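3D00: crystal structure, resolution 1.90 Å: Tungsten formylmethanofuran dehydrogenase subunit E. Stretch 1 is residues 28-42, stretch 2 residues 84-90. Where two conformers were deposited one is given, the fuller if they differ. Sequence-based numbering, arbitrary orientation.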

# COMPACT_ATOMS: atom_id res chain seq x y z
N PRO A 28 7.43 13.63 -8.72
CA PRO A 28 8.87 13.55 -8.48
C PRO A 28 9.30 12.41 -7.58
O PRO A 28 10.26 11.74 -7.89
CB PRO A 28 9.19 14.90 -7.82
CG PRO A 28 8.17 15.82 -8.35
CD PRO A 28 6.93 15.01 -8.59
N GLY A 29 8.59 12.20 -6.47
CA GLY A 29 8.88 11.17 -5.50
C GLY A 29 8.90 9.76 -6.05
O GLY A 29 9.75 8.95 -5.69
N VAL A 30 7.95 9.46 -6.94
CA VAL A 30 7.85 8.12 -7.54
C VAL A 30 8.89 7.95 -8.64
O VAL A 30 9.40 6.88 -8.84
CB VAL A 30 6.45 7.84 -8.08
CG1 VAL A 30 6.33 6.39 -8.49
CG2 VAL A 30 5.44 8.16 -7.02
N LEU A 31 9.20 9.03 -9.35
CA LEU A 31 10.31 9.05 -10.33
C LEU A 31 11.66 8.80 -9.61
O LEU A 31 12.42 7.87 -9.96
CB LEU A 31 10.30 10.40 -11.10
CG LEU A 31 9.12 10.68 -12.04
CD1 LEU A 31 9.13 12.10 -12.57
CD2 LEU A 31 9.17 9.70 -13.17
N ILE A 32 11.94 9.61 -8.59
CA ILE A 32 13.16 9.43 -7.83
C ILE A 32 13.14 8.01 -7.24
O ILE A 32 14.13 7.31 -7.33
CB ILE A 32 13.36 10.53 -6.76
CG1 ILE A 32 13.54 11.90 -7.44
CG2 ILE A 32 14.61 10.22 -5.93
CD1 ILE A 32 13.56 13.05 -6.45
N GLY A 33 12.00 7.61 -6.69
CA GLY A 33 11.75 6.30 -6.16
C GLY A 33 12.16 5.18 -7.08
O GLY A 33 12.67 4.19 -6.60
N GLY A 34 11.90 5.34 -8.38
CA GLY A 34 12.38 4.39 -9.40
C GLY A 34 13.88 4.18 -9.44
O GLY A 34 14.38 3.05 -9.66
N PHE A 35 14.61 5.28 -9.32
CA PHE A 35 16.05 5.22 -9.31
C PHE A 35 16.49 4.54 -8.07
O PHE A 35 17.46 3.83 -8.07
CB PHE A 35 16.66 6.60 -9.43
CG PHE A 35 16.55 7.17 -10.80
CD1 PHE A 35 17.24 6.59 -11.85
CD2 PHE A 35 15.81 8.31 -11.03
CE1 PHE A 35 17.16 7.11 -13.11
CE2 PHE A 35 15.72 8.84 -12.28
CZ PHE A 35 16.37 8.24 -13.32
N MSE A 36 15.79 4.78 -6.98
CA MSE A 36 16.16 4.16 -5.72
C MSE A 36 15.96 2.66 -5.68
O MSE A 36 16.84 1.91 -5.26
CB MSE A 36 15.40 4.82 -4.56
CG MSE A 36 15.82 6.25 -4.34
SE MSE A 36 14.51 7.19 -3.22
CE MSE A 36 14.96 6.58 -1.55
N VAL A 37 14.82 2.21 -6.15
CA VAL A 37 14.51 0.79 -6.19
C VAL A 37 15.42 0.08 -7.19
O VAL A 37 15.90 -1.02 -6.90
CB VAL A 37 13.02 0.55 -6.56
CG1 VAL A 37 12.74 -0.95 -6.88
CG2 VAL A 37 12.14 1.07 -5.45
N ASP A 38 15.69 0.72 -8.33
CA ASP A 38 16.66 0.20 -9.27
C ASP A 38 18.07 0.01 -8.67
O ASP A 38 18.67 -1.04 -8.85
CB ASP A 38 16.73 1.11 -10.51
CG ASP A 38 17.77 0.69 -11.50
OD1 ASP A 38 17.49 -0.18 -12.36
OD2 ASP A 38 18.87 1.25 -11.43
N LEU A 39 18.59 1.02 -7.97
CA LEU A 39 19.92 0.89 -7.32
C LEU A 39 19.90 -0.21 -6.23
O LEU A 39 20.85 -1.00 -6.09
CB LEU A 39 20.33 2.24 -6.72
CG LEU A 39 21.67 2.36 -5.96
CD1 LEU A 39 22.76 1.97 -6.90
CD2 LEU A 39 21.94 3.78 -5.36
N ALA A 40 18.81 -0.24 -5.45
CA ALA A 40 18.62 -1.22 -4.38
C ALA A 40 18.65 -2.65 -4.96
O ALA A 40 19.46 -3.48 -4.53
CB ALA A 40 17.31 -0.95 -3.65
N VAL A 41 17.83 -2.92 -5.98
CA VAL A 41 17.78 -4.26 -6.60
C VAL A 41 19.14 -4.65 -7.17
O VAL A 41 19.56 -5.78 -7.02
CB VAL A 41 16.69 -4.38 -7.73
CG1 VAL A 41 16.91 -5.63 -8.58
CG2 VAL A 41 15.30 -4.33 -7.18
N LYS A 42 19.84 -3.69 -7.77
CA LYS A 42 21.17 -3.92 -8.35
C LYS A 42 22.24 -4.26 -7.32
O LYS A 42 23.29 -4.70 -7.70
CB LYS A 42 21.65 -2.70 -9.15
CG LYS A 42 21.15 -2.64 -10.61
CD LYS A 42 21.96 -1.62 -11.46
CE LYS A 42 21.57 -0.14 -11.17
NZ LYS A 42 22.75 0.79 -11.02
N LEU A 84 10.80 9.64 6.29
CA LEU A 84 12.14 9.54 5.75
C LEU A 84 12.03 8.97 4.33
O LEU A 84 11.41 7.96 4.11
CB LEU A 84 13.02 8.66 6.62
CG LEU A 84 13.28 9.19 8.02
CD1 LEU A 84 14.02 8.16 8.84
CD2 LEU A 84 14.05 10.53 7.99
N PHE A 85 12.62 9.68 3.38
CA PHE A 85 12.59 9.28 1.96
C PHE A 85 13.67 8.23 1.75
O PHE A 85 14.75 8.52 1.27
CB PHE A 85 12.76 10.50 1.04
CG PHE A 85 12.14 10.32 -0.31
CD1 PHE A 85 10.76 10.34 -0.46
CD2 PHE A 85 12.91 10.11 -1.43
CE1 PHE A 85 10.17 10.15 -1.69
CE2 PHE A 85 12.32 9.91 -2.69
CZ PHE A 85 10.96 9.93 -2.81
N ALA A 86 13.34 7.01 2.13
CA ALA A 86 14.27 5.89 2.10
C ALA A 86 13.49 4.59 1.87
O ALA A 86 12.33 4.44 2.27
CB ALA A 86 15.03 5.83 3.39
N VAL A 87 14.13 3.66 1.17
CA VAL A 87 13.57 2.32 0.99
C VAL A 87 14.69 1.34 1.27
O VAL A 87 15.83 1.64 0.96
CB VAL A 87 13.05 2.12 -0.50
CG1 VAL A 87 14.16 2.53 -1.53
CG2 VAL A 87 12.60 0.65 -0.74
N SER A 88 14.36 0.21 1.89
CA SER A 88 15.27 -0.91 1.96
C SER A 88 14.62 -2.12 1.31
O SER A 88 13.38 -2.31 1.39
CB SER A 88 15.68 -1.23 3.39
OG SER A 88 14.59 -1.72 4.13
N LEU A 89 15.47 -2.90 0.65
CA LEU A 89 15.11 -4.21 0.12
C LEU A 89 15.97 -5.21 0.90
O LEU A 89 17.15 -4.97 1.09
CB LEU A 89 15.38 -4.28 -1.38
CG LEU A 89 14.58 -3.27 -2.23
CD1 LEU A 89 14.85 -3.53 -3.66
CD2 LEU A 89 13.08 -3.30 -1.99
N TYR A 90 15.39 -6.28 1.42
CA TYR A 90 16.16 -7.20 2.23
C TYR A 90 15.83 -8.67 1.95
O TYR A 90 14.73 -8.98 1.52
CB TYR A 90 16.02 -6.87 3.71
CG TYR A 90 14.63 -6.97 4.24
CD1 TYR A 90 13.74 -5.90 4.12
CD2 TYR A 90 14.18 -8.14 4.85
CE1 TYR A 90 12.45 -5.98 4.62
CE2 TYR A 90 12.85 -8.25 5.34
CZ TYR A 90 12.00 -7.16 5.23
OH TYR A 90 10.71 -7.24 5.69

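Packing of a helix against a strand and against F85 in the E subunit of tungsten formylmethanofuran dehydrogenase. The two elements run in roughly the same direction, their axes 28° apart and 8.5 Å from each other at closest approach. No hydrogen bond crosses between them; the contact is made by van der Waals packing and buries 409 Å² summed over both sides. The helix is held by its own i to i+4 backbone bonds, from I32 N to P28 O (2.8 Å) through to K42 N to D38 O (3.1 Å), weak at F35, whose N lies 3.5 Å from L31 O and also bonds weakly to I32 O at 2.9 Å.

P28 points sideways and makes no contact; the contact begins at G29. G29 has no side chain, and the contact is to its backbone: G29 O lies 3.3 Å from F85 CZ, at the ring edge and near its plane. The same oxygen accepts the backbone hydrogen bond from G33 N (2.8 Å), so the aromatic edge meets a carbonyl already engaged within the helix. V30 points away and L31 is out of reach. I32 points toward the strand side and adds a second contact at the edge of the ring, I32 CG2 to F85 CE2 at 4.0 Å. G33 and G34 make no contact, and an ideal CB on G33 would clash with G29 O at 2.8 Å.

M36, a selenomethionine, gives the most area of any helix residue, 73 Å², and touches three successive residues, F85, A86 and V87. Its chi angles are m, t and p. M36 SE lies 3.5 Å from F85 CE2 and 4.5 Å from the ring centroid, 56° off the normal, an oblique approach to the aromatic ring. Beyond it the terminal methyl reaches the backbone, with M36 CE 3.4 Å from F85 O and 3.8 Å from A86 CA. Nearer the helix, M36 CB packs on V87 CG1 at 4.0 Å. A86 itself points away, so its contact with the methyl is made through the main chain, whereas V87 points toward the helix.

Farther along, the backbones draw closer. V37 CA and V87 CA are 7.4 Å apart, and A40 CA and L89 CA 6.4 Å; the small side chain of A40 accompanies this nearer approach. V37 points sideways and meets L89 through its carbonyl, V37 O to L89 CD1 at 4.2 Å. D38 points away, and L39 is out of reach. A40 points toward the strand, its CB 3.6 Å from L89 CD1. V41, though directed sideways, places CG2 at the same 3.6 Å from L89 CD1, so this one methyl touches V37, A40 and V41. S88 points away between V87 and L89, in keeping with the alternation of a strand, and its hydroxyl is hydrogen-bonded elsewhere in the structure. Past the contact, K42 NZ forms a long salt bridge to D38 OD2 at 3.9 Å, within the same stretch.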